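Farnesyl pyrophosphate synthetase (Staphylococcus aureus, PDB 5H9D) probably catalyses heptaprenyl diphosphate synthesis, lengthening an allylic diphosphate with isopentenyl units in a magnesium-dependent prenyl transfer. Local coordinates at residues A[151-161]-A[229-240]. Numbering follows the deposited sequence.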
loop_
_atom_site.group_PDB
_atom_site.type_symbol
_atom_site.label_atom_id
_atom_site.label_comp_id
_atom_site.label_asym_id
_atom_site.label_seq_id
_atom_site.Cartn_x
_atom_site.Cartn_y
_atom_site.Cartn_z
ATOM N N GLN A 151 -3.188 16.893 -8.770
ATOM C CA GLN A 151 -4.437 16.899 -9.530
ATOM C C GLN A 151 -4.801 18.248 -10.163
ATOM O O GLN A 151 -5.047 19.229 -9.476
ATOM C CB GLN A 151 -5.585 16.331 -8.670
ATOM C CG GLN A 151 -5.798 14.797 -8.908
ATOM C CD GLN A 151 -6.904 14.140 -8.041
ATOM O OE1 GLN A 151 -8.042 14.627 -7.964
ATOM N NE2 GLN A 151 -6.567 13.019 -7.403
ATOM N N PHE A 152 -4.779 18.275 -11.495
ATOM C CA PHE A 152 -5.088 19.457 -12.314
ATOM C C PHE A 152 -4.048 20.556 -12.395
ATOM O O PHE A 152 -4.356 21.694 -12.765
ATOM C CB PHE A 152 -6.428 20.058 -11.910
ATOM C CG PHE A 152 -7.597 19.275 -12.420
ATOM C CD1 PHE A 152 -7.879 19.258 -13.786
ATOM C CD2 PHE A 152 -8.381 18.508 -11.544
ATOM C CE1 PHE A 152 -8.920 18.493 -14.276
ATOM C CE2 PHE A 152 -9.426 17.739 -12.023
ATOM C CZ PHE A 152 -9.704 17.728 -13.394
ATOM N N ASN A 153 -2.809 20.207 -12.066
ATOM C CA ASN A 153 -1.699 21.152 -12.118
ATOM C C ASN A 153 -1.080 21.100 -13.497
ATOM O O ASN A 153 -0.273 20.217 -13.786
ATOM C CB ASN A 153 -0.621 20.775 -11.112
ATOM C CG ASN A 153 0.453 21.823 -11.013
ATOM O OD1 ASN A 153 0.901 22.360 -12.032
ATOM N ND2 ASN A 153 0.875 22.133 -9.780
ATOM N N SER A 154 -1.431 22.056 -14.342
ATOM C CA SER A 154 -0.917 22.104 -15.707
ATOM C C SER A 154 0.481 22.674 -15.834
ATOM O O SER A 154 0.959 22.892 -16.940
ATOM C CB SER A 154 -1.867 22.926 -16.569
ATOM O OG SER A 154 -2.203 24.127 -15.903
ATOM N N GLN A 155 1.145 22.922 -14.714
ATOM C CA GLN A 155 2.485 23.499 -14.762
ATOM C C GLN A 155 3.588 22.500 -14.388
ATOM O O GLN A 155 4.771 22.827 -14.357
ATOM C CB GLN A 155 2.528 24.722 -13.839
ATOM C CG GLN A 155 1.286 25.633 -13.964
ATOM C CD GLN A 155 1.106 26.230 -15.363
ATOM O OE1 GLN A 155 0.015 26.169 -15.941
ATOM N NE2 GLN A 155 2.176 26.817 -15.907
ATOM N N GLN A 156 3.193 21.267 -14.132
ATOM C CA GLN A 156 4.143 20.272 -13.743
ATOM C C GLN A 156 5.048 19.853 -14.911
ATOM O O GLN A 156 4.677 19.955 -16.080
ATOM C CB GLN A 156 3.393 19.092 -13.154
ATOM C CG GLN A 156 2.829 18.171 -14.181
ATOM C CD GLN A 156 3.157 16.733 -13.863
ATOM O OE1 GLN A 156 4.052 16.446 -13.049
ATOM N NE2 GLN A 156 2.445 15.812 -14.509
ATOM N N THR A 157 6.241 19.371 -14.577
ATOM C CA THR A 157 7.221 18.962 -15.573
ATOM C C THR A 157 7.332 17.425 -15.835
ATOM O O THR A 157 6.933 16.584 -15.006
ATOM C CB THR A 157 8.598 19.538 -15.174
ATOM O OG1 THR A 157 9.396 19.738 -16.347
ATOM C CG2 THR A 157 9.318 18.598 -14.206
ATOM N N ILE A 158 7.858 17.066 -17.004
ATOM C CA ILE A 158 8.021 15.661 -17.342
ATOM C C ILE A 158 8.950 14.940 -16.371
ATOM O O ILE A 158 8.618 13.866 -15.869
ATOM C CB ILE A 158 8.528 15.485 -18.784
ATOM C CG1 ILE A 158 7.353 15.690 -19.745
ATOM C CG2 ILE A 158 9.132 14.107 -18.962
ATOM C CD1 ILE A 158 7.668 15.435 -21.163
ATOM N N ILE A 159 10.106 15.526 -16.099
ATOM C CA ILE A 159 11.051 14.927 -15.171
ATOM C C ILE A 159 10.293 14.624 -13.872
ATOM O O ILE A 159 10.617 13.684 -13.131
ATOM C CB ILE A 159 12.244 15.910 -14.905
ATOM C CG1 ILE A 159 13.562 15.142 -14.758
ATOM C CG2 ILE A 159 11.976 16.763 -13.684
ATOM C CD1 ILE A 159 13.697 14.392 -13.489
ATOM N N ASN A 160 9.251 15.406 -13.618
ATOM C CA ASN A 160 8.465 15.240 -12.405
ATOM C C ASN A 160 7.342 14.186 -12.555
ATOM O O ASN A 160 6.882 13.609 -11.565
ATOM C CB ASN A 160 7.907 16.609 -12.001
ATOM C CG ASN A 160 7.228 16.593 -10.649
ATOM O OD1 ASN A 160 7.883 16.433 -9.600
ATOM N ND2 ASN A 160 5.900 16.766 -10.658
ATOM N N TYR A 161 6.895 13.942 -13.787
ATOM C CA TYR A 161 5.859 12.939 -14.016
ATOM C C TYR A 161 6.516 11.579 -13.870
ATOM O O TYR A 161 5.911 10.654 -13.357
ATOM C CB TYR A 161 5.220 13.100 -15.407
ATOM C CG TYR A 161 4.667 11.816 -15.976
ATOM C CD1 TYR A 161 5.531 10.865 -16.551
ATOM C CD2 TYR A 161 3.314 11.489 -15.853
ATOM C CE1 TYR A 161 5.082 9.639 -16.964
ATOM C CE2 TYR A 161 2.836 10.245 -16.269
ATOM C CZ TYR A 161 3.738 9.320 -16.818
ATOM O OH TYR A 161 3.347 8.039 -17.170
ATOM N N LEU A 229 -7.657 12.122 -17.014
ATOM C CA LEU A 229 -7.690 13.557 -17.210
ATOM C C LEU A 229 -8.934 14.117 -16.524
ATOM O O LEU A 229 -8.927 15.240 -16.015
ATOM C CB LEU A 229 -7.720 13.869 -18.696
ATOM C CG LEU A 229 -7.658 15.340 -19.061
ATOM C CD1 LEU A 229 -6.409 15.944 -18.454
ATOM C CD2 LEU A 229 -7.668 15.495 -20.573
ATOM N N LEU A 230 -10.000 13.321 -16.501
ATOM C CA LEU A 230 -11.237 13.747 -15.871
ATOM C C LEU A 230 -10.996 13.890 -14.383
ATOM O O LEU A 230 -11.726 14.599 -13.698
ATOM C CB LEU A 230 -12.349 12.736 -16.152
ATOM C CG LEU A 230 -12.721 12.750 -17.639
ATOM C CD1 LEU A 230 -13.334 11.437 -18.099
ATOM C CD2 LEU A 230 -13.670 13.896 -17.862
ATOM N N ASN A 231 -9.957 13.225 -13.888
ATOM C CA ASN A 231 -9.616 13.306 -12.475
ATOM C C ASN A 231 -8.438 14.235 -12.277
ATOM O O ASN A 231 -7.875 14.292 -11.190
ATOM C CB ASN A 231 -9.259 11.935 -11.919
ATOM C CG ASN A 231 -10.470 11.085 -11.661
ATOM O OD1 ASN A 231 -11.431 11.110 -12.433
ATOM N ND2 ASN A 231 -10.427 10.298 -10.575
ATOM N N GLY A 232 -8.053 14.941 -13.332
ATOM C CA GLY A 232 -6.950 15.874 -13.231
ATOM C C GLY A 232 -5.528 15.371 -13.397
ATOM O O GLY A 232 -4.618 16.191 -13.373
ATOM N N HIS A 233 -5.323 14.057 -13.556
ATOM C CA HIS A 233 -3.987 13.460 -13.733
ATOM C C HIS A 233 -3.398 13.763 -15.098
ATOM O O HIS A 233 -3.845 13.218 -16.113
ATOM C CB HIS A 233 -4.051 11.954 -13.579
ATOM C CG HIS A 233 -4.621 11.514 -12.276
ATOM N ND1 HIS A 233 -3.955 11.684 -11.080
ATOM C CD2 HIS A 233 -5.809 10.940 -11.971
ATOM C CE1 HIS A 233 -4.710 11.232 -10.094
ATOM N NE2 HIS A 233 -5.840 10.778 -10.607
ATOM N N ILE A 234 -2.387 14.628 -15.106
ATOM C CA ILE A 234 -1.694 15.037 -16.320
ATOM C C ILE A 234 -0.553 14.049 -16.583
ATOM O O ILE A 234 0.530 14.187 -16.043
ATOM C CB ILE A 234 -1.128 16.423 -16.138
ATOM C CG1 ILE A 234 -2.206 17.326 -15.537
ATOM C CG2 ILE A 234 -0.621 16.944 -17.441
ATOM C CD1 ILE A 234 -3.475 17.403 -16.337
ATOM N N THR A 235 -0.807 13.068 -17.444
ATOM C CA THR A 235 0.148 12.020 -17.726
ATOM C C THR A 235 1.003 12.267 -18.966
ATOM O O THR A 235 0.728 13.187 -19.735
ATOM C CB THR A 235 -0.599 10.689 -17.818
ATOM O OG1 THR A 235 -1.477 10.714 -18.950
ATOM C CG2 THR A 235 -1.460 10.478 -16.549
ATOM N N LEU A 236 2.030 11.438 -19.157
ATOM C CA LEU A 236 2.960 11.615 -20.262
ATOM C C LEU A 236 2.359 12.071 -21.604
ATOM O O LEU A 236 2.811 13.066 -22.179
ATOM C CB LEU A 236 3.819 10.349 -20.453
ATOM C CG LEU A 236 5.019 10.531 -21.400
ATOM C CD1 LEU A 236 5.828 11.680 -20.870
ATOM C CD2 LEU A 236 5.875 9.298 -21.523
ATOM N N PRO A 237 1.343 11.363 -22.122
ATOM C CA PRO A 237 0.780 11.815 -23.404
ATOM C C PRO A 237 0.452 13.313 -23.370
ATOM O O PRO A 237 0.872 14.086 -24.234
ATOM C CB PRO A 237 -0.480 10.981 -23.543
ATOM C CG PRO A 237 -0.156 9.757 -22.754
ATOM C CD PRO A 237 0.540 10.278 -21.555
ATOM N N ILE A 238 -0.273 13.711 -22.329
ATOM C CA ILE A 238 -0.694 15.093 -22.162
ATOM C C ILE A 238 0.417 16.105 -21.926
ATOM O O ILE A 238 0.246 17.273 -22.237
ATOM C CB ILE A 238 -1.748 15.193 -21.059
ATOM C CG1 ILE A 238 -2.812 14.100 -21.285
ATOM C CG2 ILE A 238 -2.414 16.555 -21.117
ATOM C CD1 ILE A 238 -3.964 14.111 -20.320
ATOM N N LEU A 239 1.551 15.667 -21.390
ATOM C CA LEU A 239 2.682 16.565 -21.147
ATOM C C LEU A 239 3.392 16.823 -22.468
ATOM O O LEU A 239 3.917 17.914 -22.701
ATOM C CB LEU A 239 3.667 15.936 -20.156
ATOM C CG LEU A 239 3.147 15.908 -18.720
ATOM C CD1 LEU A 239 3.818 14.820 -17.880
ATOM C CD2 LEU A 239 3.385 17.271 -18.117
ATOM N N LEU A 240 3.397 15.801 -23.321
ATOM C CA LEU A 240 4.043 15.877 -24.613
ATOM C C LEU A 240 3.289 16.792 -25.549
ATOM O O LEU A 240 3.874 17.643 -26.195
ATOM C CB LEU A 240 4.176 14.482 -25.228
ATOM C CG LEU A 240 5.094 13.545 -24.440
ATOM C CD1 LEU A 240 5.252 12.249 -25.156
ATOM C CD2 LEU A 240 6.445 14.184 -24.254
#
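The F152 ring lays one face over G232, whose CA sits above the ring centre in a CH-pi contact, while the carbonyl O of L230 comes up near the ring plane at the edge, 3.7 Å from CZ. The Y161 ring receives L236 on one face: the backbone N lies toward the rim, and CB makes a CH-pi contact 4.1 Å from the centroid. With CG turned away from the backbone N (chi1 153°), Y161 reaches across the start of helix 236-243, and its hydroxyl is hydrogen-bonded to D210. F152 N donates to G232 O (2.8 Å) from above the carbonyl plane, joining the two loops next to the ring-covered G232 CA. N231 ends helix 227-230, and G232, with positive phi (85°), follows it. The I158 and L239 side chains run alongside in opposite senses, I158 CG1 to L239 CB at 3.7 Å, and I158 CD1 meets L240 CD2 at 3.6 Å. The I234 carbonyl O accepts from R164, one helical turn beyond Y161. The loops thus meet at F152 and G232, while helices 158-183 and 236-243 pack directly in the all-helical polyprenyl synthase fold, and Y161 links them to D210 of the second DDxxD motif, which in this family binds magnesium.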